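Local coordinates for protein PrgB (Enterococcus faecalis, PDB 6EVU) that binds and compacts DNA as a cell-wall-anchored adhesin, promoting aggregation, biofilm formation and conjugation, at residues A222-Q234 with K265-N277. Sequence-based numbering, arbitrary orientation.
Sequences AFKYINGSYVKKQ and KNAYFGSGVGLAN
A222 and K224 pair with L275 and V273 as edge and middle strands of a small three-stranded antiparallel sheet in the adhesin domain of PrgB, an antigen I/II family protein. Four backbone bonds join them: A222 N to L275 O (2.8 Å) with L275 N to A222 O in return, and K224 N to V273 O with V273 N to K224 O. The other edge of 272-276 is used by strand 193-197, where G272 and G274 bond to L197 and Y195. K224 CG packs tightly on L275 CD1 (3.5 Å); the lysine chain then bends at chi2 (-67°), and NZ donates to K314 O. On the other face the F223 ring lies obliquely near G272 CA and stacks with F239.

Past the strands, I226 reaches across V273, with CG1 3.8 Å from V273 CG2 and CD1 against S271 CB. A type II turn, I226 to S229, brings the chain to the 3-10 segment 267-269 and the residues after it, where S229 OG donates to S271 O (2.7 Å), in the carbonyl plane on a lone pair, and accepts V231 N, forming an ST turn; with OG anti to the backbone N (chi1 167°), the hydroxyl sits between S271 O and V231 N. S229 O is taken by Y225 OH, which meets it in plane on a lone pair. S271 OG turns instead to A267 O, from the carbonyl face opposite to G270 N, and also bonds N309. V231 O is buried without a partner. Y230 N gives a nearly straight bond (167°) to F269 O, and the Y230 ring sets its edge on the F269 face in a T-shaped pair, CE1 4.1 Å from F269 CG, while N266 CB covers the opposite face of F269.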
ATOM      1  N   ALA A 222      10.118  -5.800  -9.510  1.00 37.85           N
ATOM      2  CA  ALA A 222      10.346  -4.543 -10.218  1.00 38.76           C
ATOM      3  C   ALA A 222       9.040  -3.786 -10.432  1.00 45.87           C
ATOM      4  O   ALA A 222       7.978  -4.389 -10.646  1.00 42.02           O
ATOM      5  CB  ALA A 222      11.047  -4.765 -11.561  1.00 40.97           C
ATOM      6  N   PHE A 223       9.145  -2.452 -10.404  1.00 37.45           N
ATOM      7  CA  PHE A 223       8.044  -1.573 -10.769  1.00 38.33           C
ATOM      8  C   PHE A 223       7.998  -1.382 -12.291  1.00 42.73           C
ATOM      9  O   PHE A 223       9.031  -1.242 -12.956  1.00 45.80           O
ATOM     10  CB  PHE A 223       8.191  -0.228 -10.067  1.00 44.20           C
ATOM     11  CG  PHE A 223       7.128   0.791 -10.439  1.00 41.43           C
ATOM     12  CD1 PHE A 223       7.214   1.517 -11.638  1.00 45.63           C
ATOM     13  CD2 PHE A 223       6.079   1.059  -9.591  1.00 46.33           C
ATOM     14  CE1 PHE A 223       6.251   2.465 -11.959  1.00 49.42           C
ATOM     15  CE2 PHE A 223       5.113   1.998  -9.912  1.00 40.08           C
ATOM     16  CZ  PHE A 223       5.197   2.700 -11.109  1.00 41.99           C
ATOM     17  N   LYS A 224       6.790  -1.339 -12.842  1.00 42.61           N
ATOM     18  CA  LYS A 224       6.591  -1.103 -14.269  1.00 42.85           C
ATOM     19  C   LYS A 224       5.564   0.006 -14.474  1.00 48.07           C
ATOM     20  O   LYS A 224       4.503  -0.014 -13.847  1.00 46.21           O
ATOM     21  CB  LYS A 224       6.134  -2.397 -14.959  1.00 42.89           C
ATOM     22  CG  LYS A 224       7.230  -3.446 -15.103  1.00 56.55           C
ATOM     23  CD  LYS A 224       8.314  -2.956 -16.080  1.00 64.37           C
ATOM     24  CE  LYS A 224       9.149  -4.075 -16.640  1.00 68.40           C
ATOM     25  NZ  LYS A 224      10.045  -3.548 -17.701  1.00 72.96           N
ATOM     26  N   TYR A 225       5.867   0.952 -15.372  1.00 40.74           N
ATOM     27  CA  TYR A 225       5.024   2.117 -15.630  1.00 45.32           C
ATOM     28  C   TYR A 225       3.809   1.727 -16.475  1.00 45.10           C
ATOM     29  O   TYR A 225       3.910   0.898 -17.385  1.00 56.58           O
ATOM     30  CB  TYR A 225       5.832   3.203 -16.375  1.00 49.32           C
ATOM     31  CG  TYR A 225       5.037   4.428 -16.818  1.00 58.43           C
ATOM     32  CD1 TYR A 225       4.497   5.313 -15.890  1.00 47.48           C
ATOM     33  CD2 TYR A 225       4.819   4.698 -18.175  1.00 55.29           C
ATOM     34  CE1 TYR A 225       3.777   6.432 -16.285  1.00 51.80           C
ATOM     35  CE2 TYR A 225       4.084   5.833 -18.590  1.00 55.63           C
ATOM     36  CZ  TYR A 225       3.570   6.693 -17.627  1.00 49.13           C
ATOM     37  OH  TYR A 225       2.843   7.793 -17.986  1.00 63.51           O
ATOM     38  N   ILE A 226       2.655   2.325 -16.164  1.00 47.55           N
ATOM     39  CA  ILE A 226       1.473   2.220 -17.018  1.00 46.13           C
ATOM     40  C   ILE A 226       1.357   3.494 -17.827  1.00 45.47           C
ATOM     41  O   ILE A 226       1.422   4.593 -17.265  1.00 46.92           O
ATOM     42  CB  ILE A 226       0.189   1.995 -16.207  1.00 46.12           C
ATOM     43  CG1 ILE A 226       0.279   0.726 -15.348  1.00 41.47           C
ATOM     44  CG2 ILE A 226      -1.015   2.033 -17.131  1.00 46.21           C
ATOM     45  CD1 ILE A 226      -0.857   0.612 -14.306  1.00 38.68           C
ATOM     46  N   ASN A 227       1.164   3.359 -19.149  1.00 47.02           N
ATOM     47  CA  ASN A 227       1.133   4.550 -19.987  1.00 52.93           C
ATOM     48  C   ASN A 227      -0.022   5.461 -19.599  1.00 52.47           C
ATOM     49  O   ASN A 227      -1.160   5.010 -19.423  1.00 56.85           O
ATOM     50  CB  ASN A 227       1.041   4.172 -21.452  1.00 53.53           C
ATOM     51  CG  ASN A 227       1.313   5.366 -22.363  1.00 59.59           C
ATOM     52  OD1 ASN A 227       2.059   6.273 -21.993  1.00 63.54           O
ATOM     53  ND2 ASN A 227       0.743   5.365 -23.526  1.00 56.22           N
ATOM     54  N   GLY A 228       0.285   6.758 -19.463  1.00 56.01           N
ATOM     55  CA  GLY A 228      -0.667   7.760 -19.048  1.00 55.53           C
ATOM     56  C   GLY A 228      -0.808   7.897 -17.553  1.00 57.16           C
ATOM     57  O   GLY A 228      -1.510   8.808 -17.095  1.00 61.99           O
ATOM     58  N   SER A 229      -0.149   7.042 -16.774  1.00 58.23           N
ATOM     59  CA  SER A 229      -0.197   7.163 -15.319  1.00 50.20           C
ATOM     60  C   SER A 229       0.682   8.326 -14.882  1.00 55.49           C
ATOM     61  O   SER A 229       1.670   8.684 -15.547  1.00 53.70           O
ATOM     62  CB  SER A 229       0.266   5.880 -14.647  1.00 43.33           C
ATOM     63  OG  SER A 229       0.491   6.111 -13.252  1.00 47.24           O
ATOM     64  N   TYR A 230       0.290   8.958 -13.785  1.00 51.91           N
ATOM     65  CA  TYR A 230       1.078  10.062 -13.260  1.00 48.13           C
ATOM     66  C   TYR A 230       2.153   9.586 -12.314  1.00 50.19           C
ATOM     67  O   TYR A 230       2.996  10.397 -11.914  1.00 50.01           O
ATOM     68  CB  TYR A 230       0.178  11.078 -12.544  1.00 50.86           C
ATOM     69  CG  TYR A 230      -0.621  11.891 -13.524  1.00 47.39           C
ATOM     70  CD1 TYR A 230      -1.706  11.329 -14.175  1.00 55.51           C
ATOM     71  CD2 TYR A 230      -0.284  13.216 -13.815  1.00 57.32           C
ATOM     72  CE1 TYR A 230      -2.439  12.064 -15.126  1.00 54.63           C
ATOM     73  CE2 TYR A 230      -1.014  13.949 -14.743  1.00 57.42           C
ATOM     74  CZ  TYR A 230      -2.099  13.368 -15.377  1.00 57.81           C
ATOM     75  OH  TYR A 230      -2.843  14.065 -16.302  1.00 66.10           O
ATOM     76  N   VAL A 231       2.132   8.294 -11.994  1.00 52.85           N
ATOM     77  CA  VAL A 231       3.044   7.658 -11.045  1.00 44.78           C
ATOM     78  C   VAL A 231       4.249   7.152 -11.819  1.00 46.81           C
ATOM     79  O   VAL A 231       4.113   6.284 -12.694  1.00 48.50           O
ATOM     80  CB  VAL A 231       2.350   6.486 -10.337  1.00 41.22           C
ATOM     81  CG1 VAL A 231       3.356   5.715  -9.448  1.00 44.62           C
ATOM     82  CG2 VAL A 231       1.180   6.961  -9.509  1.00 44.12           C
ATOM     83  N   LYS A 232       5.425   7.692 -11.510  1.00 44.56           N
ATOM     84  CA  LYS A 232       6.648   7.372 -12.245  1.00 51.94           C
ATOM     85  C   LYS A 232       7.827   7.627 -11.319  1.00 44.33           C
ATOM     86  O   LYS A 232       7.699   8.316 -10.309  1.00 48.50           O
ATOM     87  CB  LYS A 232       6.811   8.178 -13.570  1.00 57.07           C
ATOM     88  CG  LYS A 232       6.433   9.661 -13.509  1.00 58.54           C
ATOM     89  CD  LYS A 232       6.382  10.323 -14.918  1.00 58.74           C
ATOM     90  CE  LYS A 232       5.230   9.802 -15.818  1.00 66.72           C
ATOM     91  NZ  LYS A 232       4.798  10.725 -16.943  1.00 78.22           N
ATOM     92  N   LYS A 233       8.969   7.031 -11.661  1.00 47.25           N
ATOM     93  CA  LYS A 233      10.139   7.068 -10.783  1.00 44.74           C
ATOM     94  C   LYS A 233      10.731   8.469 -10.661  1.00 53.02           C
ATOM     95  O   LYS A 233      10.992   9.132 -11.665  1.00 56.62           O
ATOM     96  CB  LYS A 233      11.212   6.100 -11.267  1.00 52.76           C
ATOM     97  CG  LYS A 233      12.314   5.912 -10.225  1.00 53.05           C
ATOM     98  CD  LYS A 233      13.312   4.848 -10.618  1.00 56.75           C
ATOM     99  CE  LYS A 233      14.117   4.437  -9.388  1.00 66.78           C
ATOM    100  NZ  LYS A 233      15.417   3.850  -9.800  1.00 76.92           N
ATOM    101  N   GLN A 234      10.957   8.906  -9.426  1.00 50.01           N
ATOM    102  CA  GLN A 234      11.475  10.235  -9.139  1.00 54.42           C
ATOM    103  C   GLN A 234      12.956  10.178  -8.795  1.00 52.87           C
ATOM    104  O   GLN A 234      13.544   9.106  -8.622  1.00 54.21           O
ATOM    105  CB  GLN A 234      10.696  10.866  -7.988  1.00 54.42           C
ATOM    106  CG  GLN A 234       9.244  10.903  -8.292  1.00 52.17           C
ATOM    107  CD  GLN A 234       8.991  11.645  -9.571  1.00 52.86           C
ATOM    108  OE1 GLN A 234       8.290  11.166 -10.453  1.00 60.29           O
ATOM    109  NE2 GLN A 234       9.586  12.828  -9.695  1.00 62.29           N
ATOM    110  N   LYS A 265     -12.584   4.574 -14.701  1.00 62.72           N
ATOM    111  CA  LYS A 265     -11.898   4.522 -15.987  1.00 66.00           C
ATOM    112  C   LYS A 265     -10.549   5.223 -15.928  1.00 65.81           C
ATOM    113  O   LYS A 265      -9.636   4.872 -16.679  1.00 68.78           O
ATOM    114  CB  LYS A 265     -12.777   5.122 -17.097  1.00 68.46           C
ATOM    115  CG  LYS A 265     -12.820   6.654 -17.189  1.00 68.76           C
ATOM    116  CD  LYS A 265     -13.152   7.160 -18.589  1.00 71.52           C
ATOM    117  CE  LYS A 265     -13.253   8.685 -18.622  1.00 69.27           C
ATOM    118  NZ  LYS A 265     -12.916   9.261 -19.956  1.00 77.71           N
ATOM    119  N   ASN A 266     -10.386   6.183 -15.023  1.00 61.25           N
ATOM    120  CA  ASN A 266      -9.162   6.954 -14.914  1.00 50.30           C
ATOM    121  C   ASN A 266      -8.286   6.488 -13.756  1.00 57.09           C
ATOM    122  O   ASN A 266      -7.340   7.193 -13.381  1.00 56.34           O
ATOM    123  CB  ASN A 266      -9.497   8.435 -14.754  1.00 55.33           C
ATOM    124  CG  ASN A 266     -10.021   9.056 -16.028  1.00 68.78           C
ATOM    125  OD1 ASN A 266      -9.935   8.469 -17.121  1.00 65.27           O
ATOM    126  ND2 ASN A 266     -10.563  10.263 -15.902  1.00 72.45           N
ATOM    127  N   ALA A 267      -8.578   5.315 -13.189  1.00 51.89           N
ATOM    128  CA  ALA A 267      -7.873   4.890 -11.990  1.00 48.99           C
ATOM    129  C   ALA A 267      -6.420   4.590 -12.282  1.00 49.45           C
ATOM    130  O   ALA A 267      -5.580   4.643 -11.376  1.00 43.36           O
ATOM    131  CB  ALA A 267      -8.563   3.663 -11.382  1.00 45.25           C
ATOM    132  N   TYR A 268      -6.113   4.267 -13.532  1.00 52.83           N
ATOM    133  CA  TYR A 268      -4.727   4.117 -13.945  1.00 50.70           C
ATOM    134  C   TYR A 268      -3.919   5.383 -13.728  1.00 46.77           C
ATOM    135  O   TYR A 268      -2.685   5.304 -13.701  1.00 48.32           O
ATOM    136  CB  TYR A 268      -4.665   3.689 -15.424  1.00 50.08           C
ATOM    137  CG  TYR A 268      -4.968   4.746 -16.490  1.00 52.98           C
ATOM    138  CD1 TYR A 268      -6.268   5.101 -16.823  1.00 55.60           C
ATOM    139  CD2 TYR A 268      -3.932   5.361 -17.188  1.00 52.37           C
ATOM    140  CE1 TYR A 268      -6.522   6.054 -17.838  1.00 58.56           C
ATOM    141  CE2 TYR A 268      -4.165   6.296 -18.161  1.00 53.30           C
ATOM    142  CZ  TYR A 268      -5.460   6.649 -18.491  1.00 60.77           C
ATOM    143  OH  TYR A 268      -5.662   7.601 -19.490  1.00 62.68           O
ATOM    144  N   PHE A 269      -4.579   6.553 -13.624  1.00 52.74           N
ATOM    145  CA  PHE A 269      -3.846   7.799 -13.392  1.00 50.49           C
ATOM    146  C   PHE A 269      -2.915   7.657 -12.199  1.00 50.54           C
ATOM    147  O   PHE A 269      -1.838   8.262 -12.162  1.00 51.40           O
ATOM    148  CB  PHE A 269      -4.797   8.977 -13.138  1.00 46.28           C
ATOM    149  CG  PHE A 269      -5.490   9.505 -14.381  1.00 57.98           C
ATOM    150  CD1 PHE A 269      -5.285   8.921 -15.622  1.00 55.33           C
ATOM    151  CD2 PHE A 269      -6.342  10.591 -14.293  1.00 58.12           C
ATOM    152  CE1 PHE A 269      -5.930   9.432 -16.780  1.00 63.05           C
ATOM    153  CE2 PHE A 269      -6.981  11.097 -15.428  1.00 51.86           C
ATOM    154  CZ  PHE A 269      -6.775  10.511 -16.667  1.00 56.71           C
ATOM    155  N   GLY A 270      -3.314   6.861 -11.214  1.00 43.85           N
ATOM    156  CA  GLY A 270      -2.466   6.703 -10.046  1.00 46.42           C
ATOM    157  C   GLY A 270      -1.964   5.297  -9.803  1.00 43.70           C
ATOM    158  O   GLY A 270      -1.799   4.905  -8.639  1.00 43.38           O
ATOM    159  N   SER A 271      -1.613   4.557 -10.857  1.00 42.98           N
ATOM    160  CA  SER A 271      -1.225   3.159 -10.709  1.00 42.30           C
ATOM    161  C   SER A 271       0.095   2.840 -11.393  1.00 43.76           C
ATOM    162  O   SER A 271       0.607   3.582 -12.257  1.00 41.61           O
ATOM    163  CB  SER A 271      -2.304   2.222 -11.236  1.00 44.17           C
ATOM    164  OG  SER A 271      -3.546   2.560 -10.663  1.00 49.11           O
ATOM    165  N   GLY A 272       0.634   1.702 -10.977  1.00 40.40           N
ATOM    166  CA  GLY A 272       1.725   1.035 -11.654  1.00 42.37           C
ATOM    167  C   GLY A 272       1.487  -0.455 -11.532  1.00 37.20           C
ATOM    168  O   GLY A 272       0.485  -0.890 -10.955  1.00 40.07           O
ATOM    169  N   VAL A 273       2.440  -1.228 -12.030  1.00 40.79           N
ATOM    170  CA  VAL A 273       2.391  -2.678 -11.924  1.00 40.40           C
ATOM    171  C   VAL A 273       3.663  -3.170 -11.243  1.00 34.65           C
ATOM    172  O   VAL A 273       4.762  -2.702 -11.571  1.00 40.40           O
ATOM    173  CB  VAL A 273       2.223  -3.327 -13.305  1.00 39.49           C
ATOM    174  CG1 VAL A 273       2.188  -4.824 -13.166  1.00 43.99           C
ATOM    175  CG2 VAL A 273       0.941  -2.771 -13.947  1.00 40.67           C
ATOM    176  N   GLY A 274       3.504  -4.060 -10.267  1.00 34.91           N
ATOM    177  CA  GLY A 274       4.613  -4.795  -9.689  1.00 38.60           C
ATOM    178  C   GLY A 274       4.755  -6.164 -10.337  1.00 36.10           C
ATOM    179  O   GLY A 274       3.759  -6.865 -10.567  1.00 36.49           O
ATOM    180  N   LEU A 275       5.996  -6.511 -10.681  1.00 35.97           N
ATOM    181  CA  LEU A 275       6.332  -7.794 -11.303  1.00 37.54           C
ATOM    182  C   LEU A 275       7.352  -8.496 -10.420  1.00 43.17           C
ATOM    183  O   LEU A 275       8.326  -7.868  -9.980  1.00 41.48           O
ATOM    184  CB  LEU A 275       6.880  -7.633 -12.748  1.00 41.02           C
ATOM    185  CG  LEU A 275       5.721  -7.372 -13.722  1.00 50.99           C
ATOM    186  CD1 LEU A 275       6.157  -6.752 -15.055  1.00 60.43           C
ATOM    187  CD2 LEU A 275       4.926  -8.636 -13.929  1.00 44.05           C
ATOM    188  N   ALA A 276       7.115  -9.770 -10.112  1.00 39.58           N
ATOM    189  CA  ALA A 276       8.014 -10.506  -9.223  1.00 37.77           C
ATOM    190  C   ALA A 276       8.363 -11.863  -9.839  1.00 40.71           C
ATOM    191  O   ALA A 276       7.484 -12.712 -10.016  1.00 41.65           O
ATOM    192  CB  ALA A 276       7.411 -10.695  -7.827  1.00 39.67           C
ATOM    193  N   ASN A 277       9.653 -12.081 -10.135  1.00 37.18           N
ATOM    194  CA  ASN A 277      10.137 -13.420 -10.478  1.00 39.98           C
ATOM    195  C   ASN A 277      10.558 -14.190  -9.228  1.00 43.65           C
ATOM    196  O   ASN A 277      11.538 -14.921  -9.239  1.00 54.32           O
ATOM    197  CB  ASN A 277      11.295 -13.336 -11.487  1.00 41.50           C
ATOM    198  CG  ASN A 277      10.903 -12.632 -12.782  1.00 60.49           C
ATOM    199  OD1 ASN A 277      10.181 -13.197 -13.612  1.00 71.06           O
ATOM    200  ND2 ASN A 277      11.388 -11.403 -12.968  1.00 66.06           N
TER